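Local coordinates for endoribonuclease AbiQ (Lactococcus lactis, PDB 4GLK), which acts as the toxin of a type III toxin-antitoxin system, a probably sequence-specific endoribonuclease in antiviral defence that its cognate antitoxin RNA AntiQ neutralizes, at residues Lys22-Tyr27 against His89-Pro94; Phe44-Pro49 against Cys153-Leu158; Lys62-Lys65 against Ile70-Arg73; Gly36-Lys41 against Asn131-Val136. The protein carries 1 engineered substitution. All coordinates share one frame; numbering follows the deposited sequence.

Contact 1. Residues Lys22-Tyr27 against His89-Pro94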
loop_
_atom_site.group_PDB
_atom_site.type_symbol
_atom_site.label_atom_id
_atom_site.label_comp_id
_atom_site.label_asym_id
_atom_site.label_seq_id
_atom_site.Cartn_x
_atom_site.Cartn_y
_atom_site.Cartn_z
ATOM N N LYS A 22 3.947 9.545 8.107
ATOM C CA LYS A 22 3.010 9.265 7.026
ATOM C C LYS A 22 2.672 7.784 6.965
ATOM O O LYS A 22 1.655 7.408 6.370
ATOM C CB LYS A 22 3.576 9.751 5.692
ATOM C CG LYS A 22 3.424 11.248 5.508
ATOM C CD LYS A 22 4.128 11.714 4.252
ATOM C CE LYS A 22 4.303 13.224 4.302
ATOM N NZ LYS A 22 5.173 13.712 3.197
ATOM N N VAL A 23 3.553 6.941 7.554
ATOM C CA VAL A 23 3.374 5.482 7.622
ATOM C C VAL A 23 2.077 5.246 8.413
ATOM O O VAL A 23 1.877 5.871 9.456
ATOM C CB VAL A 23 4.612 4.776 8.259
ATOM C CG1 VAL A 23 4.344 3.290 8.523
ATOM C CG2 VAL A 23 5.847 4.952 7.380
ATOM N N HIS A 24 1.181 4.419 7.874
ATOM C CA HIS A 24 -0.128 4.156 8.474
ATOM C C HIS A 24 -0.060 3.631 9.868
ATOM O O HIS A 24 0.706 2.706 10.147
ATOM C CB HIS A 24 -0.991 3.239 7.586
ATOM C CG HIS A 24 -1.657 3.950 6.440
ATOM N ND1 HIS A 24 -2.951 3.653 6.071
ATOM C CD2 HIS A 24 -1.175 4.914 5.619
ATOM C CE1 HIS A 24 -3.221 4.438 5.046
ATOM N NE2 HIS A 24 -2.177 5.210 4.732
ATOM N N TYR A 25 -0.830 4.262 10.766
ATOM C CA TYR A 25 -0.897 3.814 12.133
ATOM C C TYR A 25 -1.595 2.468 12.174
ATOM O O TYR A 25 -2.572 2.239 11.449
ATOM C CB TYR A 25 -1.651 4.818 13.048
ATOM C CG TYR A 25 -1.746 4.309 14.469
ATOM C CD1 TYR A 25 -0.670 4.421 15.341
ATOM C CD2 TYR A 25 -2.851 3.570 14.891
ATOM C CE1 TYR A 25 -0.712 3.860 16.618
ATOM C CE2 TYR A 25 -2.898 2.997 16.160
ATOM C CZ TYR A 25 -1.832 3.159 17.024
ATOM O OH TYR A 25 -1.892 2.644 18.293
ATOM N N GLN A 26 -1.075 1.580 13.024
ATOM C CA GLN A 26 -1.696 0.302 13.299
ATOM C C GLN A 26 -1.322 -0.198 14.690
ATOM O O GLN A 26 -0.271 0.172 15.215
ATOM C CB GLN A 26 -1.343 -0.755 12.237
ATOM C CG GLN A 26 0.073 -1.289 12.393
ATOM C CD GLN A 26 0.375 -2.416 11.473
ATOM O OE1 GLN A 26 0.321 -2.271 10.256
ATOM N NE2 GLN A 26 0.819 -3.520 12.045
ATOM N N TYR A 27 -2.183 -1.050 15.261
ATOM C CA TYR A 27 -1.981 -1.809 16.490
ATOM C C TYR A 27 -3.057 -2.859 16.644
ATOM O O TYR A 27 -4.225 -2.541 16.446
ATOM C CB TYR A 27 -1.850 -0.961 17.767
ATOM C CG TYR A 27 -1.144 -1.755 18.852
ATOM C CD1 TYR A 27 0.238 -1.922 18.834
ATOM C CD2 TYR A 27 -1.871 -2.438 19.827
ATOM C CE1 TYR A 27 0.883 -2.729 19.770
ATOM C CE2 TYR A 27 -1.232 -3.217 20.791
ATOM C CZ TYR A 27 0.143 -3.372 20.749
ATOM O OH TYR A 27 0.780 -4.142 21.690
ATOM N N HIS A 89 -0.631 4.575 -2.934
ATOM C CA HIS A 89 0.765 4.483 -3.427
ATOM C C HIS A 89 1.734 5.387 -2.678
ATOM O O HIS A 89 2.865 4.977 -2.403
ATOM C CB HIS A 89 0.844 4.797 -4.932
ATOM C CG HIS A 89 0.078 3.860 -5.803
ATOM N ND1 HIS A 89 0.689 2.774 -6.408
ATOM C CD2 HIS A 89 -1.223 3.880 -6.161
ATOM C CE1 HIS A 89 -0.259 2.171 -7.109
ATOM N NE2 HIS A 89 -1.418 2.799 -6.999
ATOM N N HIS A 90 1.287 6.615 -2.342
ATOM C CA HIS A 90 2.071 7.596 -1.595
ATOM C C HIS A 90 2.445 7.135 -0.191
ATOM O O HIS A 90 3.395 7.660 0.379
ATOM C CB HIS A 90 1.362 8.960 -1.555
ATOM C CG HIS A 90 0.049 8.988 -0.831
ATOM N ND1 HIS A 90 -1.061 8.317 -1.313
ATOM C CD2 HIS A 90 -0.315 9.698 0.262
ATOM C CE1 HIS A 90 -2.051 8.617 -0.491
ATOM N NE2 HIS A 90 -1.656 9.447 0.469
ATOM N N ASN A 91 1.739 6.138 0.344
ATOM C CA ASN A 91 2.010 5.578 1.677
ATOM C C ASN A 91 2.594 4.166 1.628
ATOM O O ASN A 91 2.630 3.472 2.655
ATOM C CB ASN A 91 0.773 5.631 2.548
ATOM C CG ASN A 91 0.386 7.034 2.911
ATOM O OD1 ASN A 91 1.225 7.939 3.054
ATOM N ND2 ASN A 91 -0.897 7.258 2.985
ATOM N N MET A 92 3.089 3.755 0.461
ATOM C CA MET A 92 3.719 2.436 0.346
ATOM C C MET A 92 5.034 2.421 1.147
ATOM O O MET A 92 5.634 3.479 1.392
ATOM C CB MET A 92 3.924 2.023 -1.121
ATOM C CG MET A 92 4.964 2.831 -1.815
ATOM S SD MET A 92 5.188 2.307 -3.503
ATOM C CE MET A 92 6.641 3.295 -3.906
ATOM N N ILE A 93 5.456 1.223 1.580
ATOM C CA ILE A 93 6.638 1.079 2.413
ATOM C C ILE A 93 7.478 -0.121 2.042
ATOM O O ILE A 93 6.934 -1.165 1.646
ATOM C CB ILE A 93 6.222 0.989 3.939
ATOM C CG1 ILE A 93 5.175 -0.135 4.186
ATOM C CG2 ILE A 93 5.769 2.364 4.518
ATOM C CD1 ILE A 93 4.965 -0.556 5.668
ATOM N N PRO A 94 8.810 -0.040 2.283
ATOM C CA PRO A 94 9.645 -1.232 2.111
ATOM C C PRO A 94 9.499 -2.099 3.372
ATOM O O PRO A 94 9.529 -1.581 4.501
ATOM C CB PRO A 94 11.053 -0.646 1.963
ATOM C CG PRO A 94 11.024 0.600 2.772
ATOM C CD PRO A 94 9.605 1.105 2.783
HETATM O O HOH W 1 1.807 2.929 5.380
#
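Val23 and Asn91 bring the two backbones closest, with CA atoms 6.1 Å apart, where an irregular loop runs past a 3-10 turn and the interruption in long strand 79-94. This strand belongs to the antiparallel sheet of the SH3-clan ToxN fold, and the loop 22-27, between helix 10-16 and strand 33-40, closes over it. Asn91 points its side chain at the loop. Its CG stands beside the backbone N and anti to the carbonyl carbon (chi1 -68°), which carries the amide in between Lys22 and His24. On one flank, the imidazole of His24 presents its edge: NE2 lies 3.0 Å from Asn91 ND2, with that nitrogen in the ring plane and the ring and amide planes 64° apart. On the other, Asn91 OD1 sits 3.4 Å from Lys22 O, a meeting of two acceptors rather than a bond. Beyond CB the extended Lys22 chain leads off, its NZ held by the carbonyls of Lys150 and Ser152. The apolar part is small, Val23 CG2 against Ile93 CG2 at 3.9 Å, backed by helix 10-16. What joins the main chains is a water that accepts from His24 N at 3.0 Å and donates to Asn91 O at 2.9 Å.

Contact 2. Residues Phe44-Pro49 against Cys153-Leu158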
loop_
_atom_site.group_PDB
_atom_site.type_symbol
_atom_site.label_atom_id
_atom_site.label_comp_id
_atom_site.label_asym_id
_atom_site.label_seq_id
_atom_site.Cartn_x
_atom_site.Cartn_y
_atom_site.Cartn_z
ATOM N N PHE A 44 14.532 -4.282 -2.021
ATOM C CA PHE A 44 13.352 -3.930 -1.250
ATOM C C PHE A 44 12.060 -4.293 -1.911
ATOM O O PHE A 44 11.863 -4.022 -3.094
ATOM C CB PHE A 44 13.356 -2.435 -0.923
ATOM C CG PHE A 44 14.586 -2.005 -0.170
ATOM C CD1 PHE A 44 14.681 -2.195 1.203
ATOM C CD2 PHE A 44 15.672 -1.452 -0.839
ATOM C CE1 PHE A 44 15.824 -1.796 1.899
ATOM C CE2 PHE A 44 16.811 -1.050 -0.143
ATOM C CZ PHE A 44 16.873 -1.210 1.221
ATOM N N ASN A 45 11.168 -4.889 -1.127
ATOM C CA ASN A 45 9.818 -5.218 -1.558
ATOM C C ASN A 45 8.874 -4.200 -0.955
ATOM O O ASN A 45 8.891 -3.986 0.252
ATOM C CB ASN A 45 9.442 -6.628 -1.162
ATOM C CG ASN A 45 10.212 -7.704 -1.902
ATOM O OD1 ASN A 45 10.418 -7.660 -3.131
ATOM N ND2 ASN A 45 10.623 -8.712 -1.161
ATOM N N TYR A 46 8.099 -3.543 -1.813
ATOM C CA TYR A 46 7.166 -2.481 -1.461
ATOM C C TYR A 46 5.743 -2.960 -1.375
ATOM O O TYR A 46 5.264 -3.693 -2.236
ATOM C CB TYR A 46 7.282 -1.337 -2.460
ATOM C CG TYR A 46 8.339 -0.340 -2.059
ATOM C CD1 TYR A 46 9.681 -0.548 -2.375
ATOM C CD2 TYR A 46 8.008 0.787 -1.311
ATOM C CE1 TYR A 46 10.660 0.366 -1.998
ATOM C CE2 TYR A 46 8.977 1.707 -0.930
ATOM C CZ TYR A 46 10.300 1.494 -1.276
ATOM O OH TYR A 46 11.230 2.391 -0.846
ATOM N N PHE A 47 5.077 -2.541 -0.312
ATOM C CA PHE A 47 3.702 -2.895 -0.011
ATOM C C PHE A 47 2.858 -1.639 0.152
ATOM O O PHE A 47 3.285 -0.721 0.827
ATOM C CB PHE A 47 3.672 -3.791 1.243
ATOM C CG PHE A 47 4.417 -5.087 0.983
ATOM C CD1 PHE A 47 3.754 -6.196 0.476
ATOM C CD2 PHE A 47 5.797 -5.163 1.151
ATOM C CE1 PHE A 47 4.450 -7.358 0.140
ATOM C CE2 PHE A 47 6.490 -6.334 0.835
ATOM C CZ PHE A 47 5.808 -7.426 0.344
ATOM N N ILE A 48 1.677 -1.599 -0.502
ATOM C CA ILE A 48 0.730 -0.476 -0.475
ATOM C C ILE A 48 -0.385 -0.744 0.546
ATOM O O ILE A 48 -1.028 -1.808 0.492
ATOM C CB ILE A 48 0.116 -0.209 -1.874
ATOM C CG1 ILE A 48 1.196 -0.043 -2.955
ATOM C CG2 ILE A 48 -0.788 1.026 -1.868
ATOM C CD1 ILE A 48 0.649 0.105 -4.365
ATOM N N PRO A 49 -0.690 0.222 1.436
ATOM C CA PRO A 49 -1.851 0.027 2.315
ATOM C C PRO A 49 -3.143 0.221 1.506
ATOM O O PRO A 49 -3.197 1.025 0.594
ATOM C CB PRO A 49 -1.663 1.080 3.404
ATOM C CG PRO A 49 -0.847 2.164 2.749
ATOM C CD PRO A 49 -0.071 1.552 1.621
ATOM N N CYS A 153 5.710 9.171 1.475
ATOM C CA CYS A 153 6.662 8.736 2.486
ATOM C C CYS A 153 8.035 9.094 1.953
ATOM O O CYS A 153 8.237 9.113 0.732
ATOM C CB CYS A 153 6.551 7.227 2.690
ATOM S SG CYS A 153 5.072 6.686 3.594
ATOM N N ASP A 154 8.993 9.339 2.841
ATOM C CA ASP A 154 10.363 9.593 2.403
ATOM C C ASP A 154 10.902 8.174 2.141
ATOM O O ASP A 154 11.419 7.539 3.058
ATOM C CB ASP A 154 11.140 10.330 3.510
ATOM C CG ASP A 154 12.561 10.728 3.152
ATOM O OD1 ASP A 154 13.096 10.194 2.153
ATOM O OD2 ASP A 154 13.158 11.544 3.904
ATOM N N PHE A 155 10.670 7.652 0.908
ATOM C CA PHE A 155 11.011 6.290 0.492
ATOM C C PHE A 155 12.440 5.848 0.774
ATOM O O PHE A 155 12.647 4.743 1.266
ATOM C CB PHE A 155 10.597 6.022 -0.967
ATOM C CG PHE A 155 9.119 6.170 -1.242
ATOM C CD1 PHE A 155 8.181 5.451 -0.504
ATOM C CD2 PHE A 155 8.666 6.998 -2.262
ATOM C CE1 PHE A 155 6.817 5.617 -0.733
ATOM C CE2 PHE A 155 7.293 7.163 -2.490
ATOM C CZ PHE A 155 6.378 6.455 -1.737
ATOM N N LYS A 156 13.419 6.702 0.458
ATOM C CA LYS A 156 14.841 6.430 0.675
ATOM C C LYS A 156 15.262 6.312 2.130
ATOM O O LYS A 156 16.051 5.424 2.469
ATOM C CB LYS A 156 15.693 7.426 -0.097
ATOM C CG LYS A 156 16.220 6.832 -1.400
ATOM C CD LYS A 156 15.201 6.534 -2.472
ATOM C CE LYS A 156 15.875 6.409 -3.817
ATOM N NZ LYS A 156 16.404 5.045 -4.051
ATOM N N LEU A 157 14.726 7.178 2.990
ATOM C CA LEU A 157 14.972 7.133 4.434
ATOM C C LEU A 157 14.403 5.801 4.997
ATOM O O LEU A 157 15.069 5.134 5.790
ATOM C CB LEU A 157 14.309 8.354 5.114
ATOM C CG LEU A 157 14.233 8.358 6.652
ATOM C CD1 LEU A 157 15.571 8.718 7.265
ATOM C CD2 LEU A 157 13.162 9.324 7.149
ATOM N N LEU A 158 13.206 5.398 4.526
ATOM C CA LEU A 158 12.562 4.155 4.947
ATOM C C LEU A 158 13.406 2.943 4.529
ATOM O O LEU A 158 13.573 2.034 5.323
ATOM C CB LEU A 158 11.126 4.046 4.408
ATOM C CG LEU A 158 10.056 4.993 4.968
ATOM C CD1 LEU A 158 8.747 4.777 4.252
ATOM C CD2 LEU A 158 9.767 4.716 6.447
#
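Tyr46 and Phe155 carry this contact almost alone, a strand side chain meeting the first turn of the C-terminal helix 155-166 where that helix packs on the antiparallel sheet of the ToxN fold. Their rings form an offset edge-to-face pair, with the edge of Tyr46 turned toward the face of Phe155, the centroids 6.0 Å apart and the planes at 80°. The nearest ring carbons, Tyr46 CE2 and Phe155 CD1, are 3.9 Å apart. Farther out, the phenol oxygen reaches the root of the other side chain, Tyr46 OH lying 3.7 Å from Phe155 CB, but its hydrogen bond goes to Glu159, one helical turn on. Phe155 is also packed from its own chain: Cys153 O sits 3.6 Å above the ring plane, over the ring centre. With CG anti to the carbonyl carbon (chi1 -60°), the ring is thrown back beside its backbone N, toward that oxygen.

The periphery is looser. Asp154, at the N-cap position and the centre of an inverse gamma turn, is exposed to solvent, and so is Lys156 in the first turn of the helix.

Both aromatic residues rest on Met92 of strand 79-94. Tyr46 also touches Leu39 on the neighbouring strand 33-40, and Phe155 meets Val136, so helix 155-166 is joined here to the sheet and to helix 126-143 together.

Contact 3. Residues Lys62-Lys65 against Ile70-Arg73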
loop_
_atom_site.group_PDB
_atom_site.type_symbol
_atom_site.label_atom_id
_atom_site.label_comp_id
_atom_site.label_asym_id
_atom_site.label_seq_id
_atom_site.Cartn_x
_atom_site.Cartn_y
_atom_site.Cartn_z
ATOM N N LYS A 62 -14.425 11.916 -2.758
ATOM C CA LYS A 62 -14.127 13.075 -3.592
ATOM C C LYS A 62 -12.679 13.489 -3.461
ATOM O O LYS A 62 -12.058 13.863 -4.451
ATOM C CB LYS A 62 -15.034 14.243 -3.225
ATOM N N ALA A 63 -12.146 13.430 -2.234
ATOM C CA ALA A 63 -10.763 13.735 -1.931
ATOM C C ALA A 63 -9.824 12.752 -2.633
ATOM O O ALA A 63 -8.791 13.175 -3.133
ATOM C CB ALA A 63 -10.546 13.699 -0.440
ATOM N N MET A 64 -10.214 11.470 -2.705
ATOM C CA MET A 64 -9.451 10.387 -3.315
ATOM C C MET A 64 -9.392 10.532 -4.828
ATOM O O MET A 64 -8.352 10.253 -5.423
ATOM C CB MET A 64 -10.074 9.048 -2.928
ATOM C CG MET A 64 -9.174 8.120 -2.154
ATOM S SD MET A 64 -8.275 8.712 -0.711
ATOM C CE MET A 64 -8.328 7.273 0.267
ATOM N N LYS A 65 -10.499 10.990 -5.441
ATOM C CA LYS A 65 -10.638 11.233 -6.880
ATOM C C LYS A 65 -9.685 12.348 -7.299
ATOM O O LYS A 65 -9.117 12.286 -8.385
ATOM C CB LYS A 65 -12.088 11.629 -7.212
ATOM C CG LYS A 65 -12.882 10.584 -7.963
ATOM C CD LYS A 65 -13.564 11.195 -9.197
ATOM C CE LYS A 65 -14.903 10.556 -9.565
ATOM N NZ LYS A 65 -14.849 9.855 -10.865
ATOM N N ILE A 70 -1.717 9.507 -7.080
ATOM C CA ILE A 70 -1.200 8.841 -5.889
ATOM C C ILE A 70 -2.077 7.727 -5.331
ATOM O O ILE A 70 -1.604 6.906 -4.565
ATOM C CB ILE A 70 -1.002 10.041 -4.910
ATOM C CG1 ILE A 70 0.423 10.238 -4.513
ATOM C CG2 ILE A 70 -2.028 10.265 -3.813
ATOM C CD1 ILE A 70 1.014 11.084 -5.394
ATOM N N VAL A 71 -3.346 7.716 -5.699
ATOM C CA VAL A 71 -4.310 6.733 -5.220
ATOM C C VAL A 71 -4.895 5.985 -6.413
ATOM O O VAL A 71 -5.267 6.627 -7.400
ATOM C CB VAL A 71 -5.439 7.423 -4.398
ATOM C CG1 VAL A 71 -6.662 6.519 -4.250
ATOM C CG2 VAL A 71 -4.940 7.887 -3.035
ATOM N N THR A 72 -4.958 4.633 -6.323
ATOM C CA THR A 72 -5.645 3.811 -7.312
ATOM C C THR A 72 -6.984 3.389 -6.718
ATOM O O THR A 72 -7.036 2.827 -5.624
ATOM C CB THR A 72 -4.829 2.593 -7.770
ATOM O OG1 THR A 72 -3.646 3.058 -8.371
ATOM C CG2 THR A 72 -5.560 1.770 -8.823
ATOM N N ARG A 73 -8.047 3.604 -7.481
ATOM C CA ARG A 73 -9.414 3.234 -7.111
ATOM C C ARG A 73 -9.693 1.783 -7.511
ATOM O O ARG A 73 -9.401 1.372 -8.629
ATOM C CB ARG A 73 -10.394 4.190 -7.781
ATOM C CG ARG A 73 -10.201 5.636 -7.362
ATOM C CD ARG A 73 -11.050 6.556 -8.202
ATOM N NE ARG A 73 -12.478 6.291 -8.027
ATOM C CZ ARG A 73 -13.417 6.669 -8.884
ATOM N NH1 ARG A 73 -13.092 7.312 -9.998
ATOM N NH2 ARG A 73 -14.691 6.394 -8.640
HETATM O O HOH W 2 -7.963 8.091 -7.573
#
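Over one face of the Arg73 guanidinium lies Lys65 CG, 3.8 Å above the plane and offset toward the rim. The lysine chain then carries on past NH1, bent at three of its torsions, and Lys65 CE comes to 3.7 Å from Arg73 NH1. At its tip, Lys65 NZ is 3.2 Å from that same Arg73 NH1. Both are donors carrying positive charge, so this is a close approach of like charges, not a bond, and would probably cost energy unless solvent or an anion screens it. It lies at the outer side of a helix-loop-strand unit: helix 58-66 leads through a short loop into strand 71-76, an outermost strand of the antiparallel sheet in this ToxN-family chain. Arg73 reaches the helix through a kink at chi3 (63°), which turns the guanidinium aside from an otherwise extended chain.

The inner side is apolar. Met64 and Val71 cross at about a right angle, with Met64 CG against Val71 CG1 at 3.6 Å and Met64 SD 4.1 Å from Val71 CG2. Both residues also touch Tyr86 of strand 79-94, and Met64 touches Leu88 there, so the helix is seated on two adjacent strands. Thr72 points away from helix 58-66, and its side chain touches Lys128 and Lys132 of helix 126-143. Between the apolar pair and the charged pair, one water links the main chains, donating to Met64 O and to Val71 O, 3.1 Å from each; Val71 O takes a second hydrogen bond from Lys132 NZ.

Contact 4. Residues Gly36-Lys41 against Asn131-Val136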
loop_
_atom_site.group_PDB
_atom_site.type_symbol
_atom_site.label_atom_id
_atom_site.label_comp_id
_atom_site.label_asym_id
_atom_site.label_seq_id
_atom_site.Cartn_x
_atom_site.Cartn_y
_atom_site.Cartn_z
ATOM N N GLY A 36 1.066 -6.497 -1.902
ATOM C CA GLY A 36 2.380 -6.533 -2.522
ATOM C C GLY A 36 2.725 -7.845 -3.178
ATOM O O GLY A 36 1.973 -8.817 -3.052
ATOM N N VAL A 37 3.882 -7.909 -3.867
ATOM C CA VAL A 37 4.853 -6.817 -4.082
ATOM C C VAL A 37 4.407 -5.994 -5.294
ATOM O O VAL A 37 4.069 -6.542 -6.341
ATOM C CB VAL A 37 6.305 -7.343 -4.250
ATOM C CG1 VAL A 37 7.310 -6.206 -4.324
ATOM C CG2 VAL A 37 6.670 -8.307 -3.125
ATOM N N VAL A 38 4.372 -4.679 -5.114
ATOM C CA VAL A 38 3.946 -3.734 -6.135
ATOM C C VAL A 38 5.167 -3.148 -6.839
ATOM O O VAL A 38 5.063 -2.647 -7.954
ATOM C CB VAL A 38 3.063 -2.628 -5.496
ATOM C CG1 VAL A 38 1.845 -3.231 -4.792
ATOM C CG2 VAL A 38 3.868 -1.735 -4.539
ATOM N N LEU A 39 6.315 -3.179 -6.159
ATOM C CA LEU A 39 7.559 -2.579 -6.633
ATOM C C LEU A 39 8.722 -3.284 -5.933
ATOM O O LEU A 39 8.802 -3.299 -4.701
ATOM C CB LEU A 39 7.576 -1.067 -6.267
ATOM C CG LEU A 39 7.926 0.019 -7.318
ATOM C CD1 LEU A 39 8.477 1.254 -6.623
ATOM C CD2 LEU A 39 8.934 -0.456 -8.352
ATOM N N LYS A 40 9.576 -3.918 -6.719
ATOM C CA LYS A 40 10.764 -4.601 -6.242
ATOM C C LYS A 40 11.854 -3.641 -6.726
ATOM O O LYS A 40 12.248 -3.676 -7.898
ATOM C CB LYS A 40 10.839 -6.002 -6.882
ATOM C CG LYS A 40 12.103 -6.786 -6.579
ATOM C CD LYS A 40 12.698 -7.352 -7.867
ATOM C CE LYS A 40 14.176 -7.671 -7.785
ATOM N NZ LYS A 40 14.471 -8.759 -6.813
ATOM N N LYS A 41 12.233 -2.686 -5.864
ATOM C CA LYS A 41 13.169 -1.646 -6.272
ATOM C C LYS A 41 14.376 -1.435 -5.342
ATOM O O LYS A 41 14.461 -0.381 -4.703
ATOM C CB LYS A 41 12.420 -0.326 -6.562
ATOM N N ASN A 131 3.387 0.078 -12.345
ATOM C CA ASN A 131 3.814 1.324 -13.009
ATOM C C ASN A 131 3.513 2.596 -12.255
ATOM O O ASN A 131 4.374 3.471 -12.194
ATOM C CB ASN A 131 3.351 1.402 -14.439
ATOM C CG ASN A 131 4.205 0.546 -15.333
ATOM O OD1 ASN A 131 5.228 0.986 -15.828
ATOM N ND2 ASN A 131 3.830 -0.706 -15.522
ATOM N N LYS A 132 2.344 2.681 -11.628
ATOM C CA LYS A 132 2.012 3.850 -10.817
ATOM C C LYS A 132 2.880 3.945 -9.562
ATOM O O LYS A 132 3.186 5.044 -9.128
ATOM C CB LYS A 132 0.536 3.896 -10.427
ATOM C CG LYS A 132 0.172 5.321 -10.051
ATOM C CD LYS A 132 -0.912 5.429 -9.075
ATOM C CE LYS A 132 -2.219 5.488 -9.774
ATOM N NZ LYS A 132 -3.109 6.477 -9.153
ATOM N N SER A 133 3.250 2.797 -8.963
ATOM C CA SER A 133 4.149 2.778 -7.804
ATOM C C SER A 133 5.513 3.329 -8.199
ATOM O O SER A 133 6.088 4.124 -7.456
ATOM C CB SER A 133 4.246 1.377 -7.213
ATOM O OG SER A 133 2.984 1.079 -6.639
ATOM N N GLU A 134 5.994 2.949 -9.391
ATOM C CA GLU A 134 7.252 3.404 -9.993
ATOM C C GLU A 134 7.203 4.897 -10.239
ATOM O O GLU A 134 8.160 5.571 -9.882
ATOM C CB GLU A 134 7.507 2.696 -11.334
ATOM C CG GLU A 134 8.796 1.916 -11.388
ATOM C CD GLU A 134 9.119 1.478 -12.803
ATOM O OE1 GLU A 134 9.937 2.166 -13.455
ATOM O OE2 GLU A 134 8.530 0.476 -13.273
ATOM N N VAL A 135 6.105 5.414 -10.860
ATOM C CA VAL A 135 5.934 6.859 -11.079
ATOM C C VAL A 135 6.014 7.573 -9.709
ATOM O O VAL A 135 6.806 8.466 -9.538
ATOM C CB VAL A 135 4.608 7.202 -11.813
ATOM C CG1 VAL A 135 4.323 8.708 -11.790
ATOM C CG2 VAL A 135 4.624 6.700 -13.251
ATOM N N VAL A 136 5.243 7.145 -8.737
ATOM C CA VAL A 136 5.220 7.766 -7.395
ATOM C C VAL A 136 6.638 7.746 -6.762
ATOM O O VAL A 136 7.100 8.766 -6.237
ATOM C CB VAL A 136 4.145 7.087 -6.493
ATOM C CG1 VAL A 136 4.214 7.598 -5.066
ATOM C CG2 VAL A 136 2.742 7.301 -7.063
#
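Leu39 and Glu134 cross at about a right angle, while Ser133 stands between Leu39 and Val38 and meets both. This is helix-on-sheet packing on the antiparallel sheet of this ToxN-family (SH3-clan) chain: helix 126-143 lies against strand 33-40 where that strand turns a corner at Val38. The corner lets two successive residues, Val38 and Leu39, both point at the helix, and Leu39 CA comes to 6.5 Å from Ser133 CA. Leu39 spreads its branches over the helix backbone. Leu39 CG rests on Ser133 CB at 3.9 Å, CD1 lies 3.8 Å from Ser133 O, and CD2 touches Glu134 CG at 3.9 Å. The glutamate is met by its methylene; its carboxylate is turned to a salt bridge with Arg138, one turn farther along the helix. Across the corner, with CG1 anti to the carbonyl carbon (chi1 -58°), Val38 leaves CG2 in the position between backbone N and carbonyl carbon, and that methyl faces the serine hydroxyl. Theirs is a plain van der Waals contact; the hydroxyl is engaged by His89 ND1 and the carbonyl oxygen of Ile129, so a polar atom inside the core has partners although its neighbour here is a methyl group, Val38 CG2 lying 3.6 Å from Ser133 OG.

Contacts 1 and 2 are buried, contacts 3 and 4 only partly, and contact 3 is the most peripheral, its centre about 13 Å from the centre of the chain. All four reach one antiparallel sheet. Contacts 1, 2 and 4 bear on its neighbouring strands 79-94, 45-52 and 33-40, tied by backbone bonds such as Ile93 N to Phe47 O and Tyr46 N to Leu39 O; contact 3 holds an outermost strand. The chemistry changes with place: an aromatic pair in contact 2, aliphatic groups on a helix in contact 4, a polar, water-linked loop in contact 1, and two cationic side chains lying close together at the rim of contact 3. His89 connects three of them, bonding to Thr72 and Ser133.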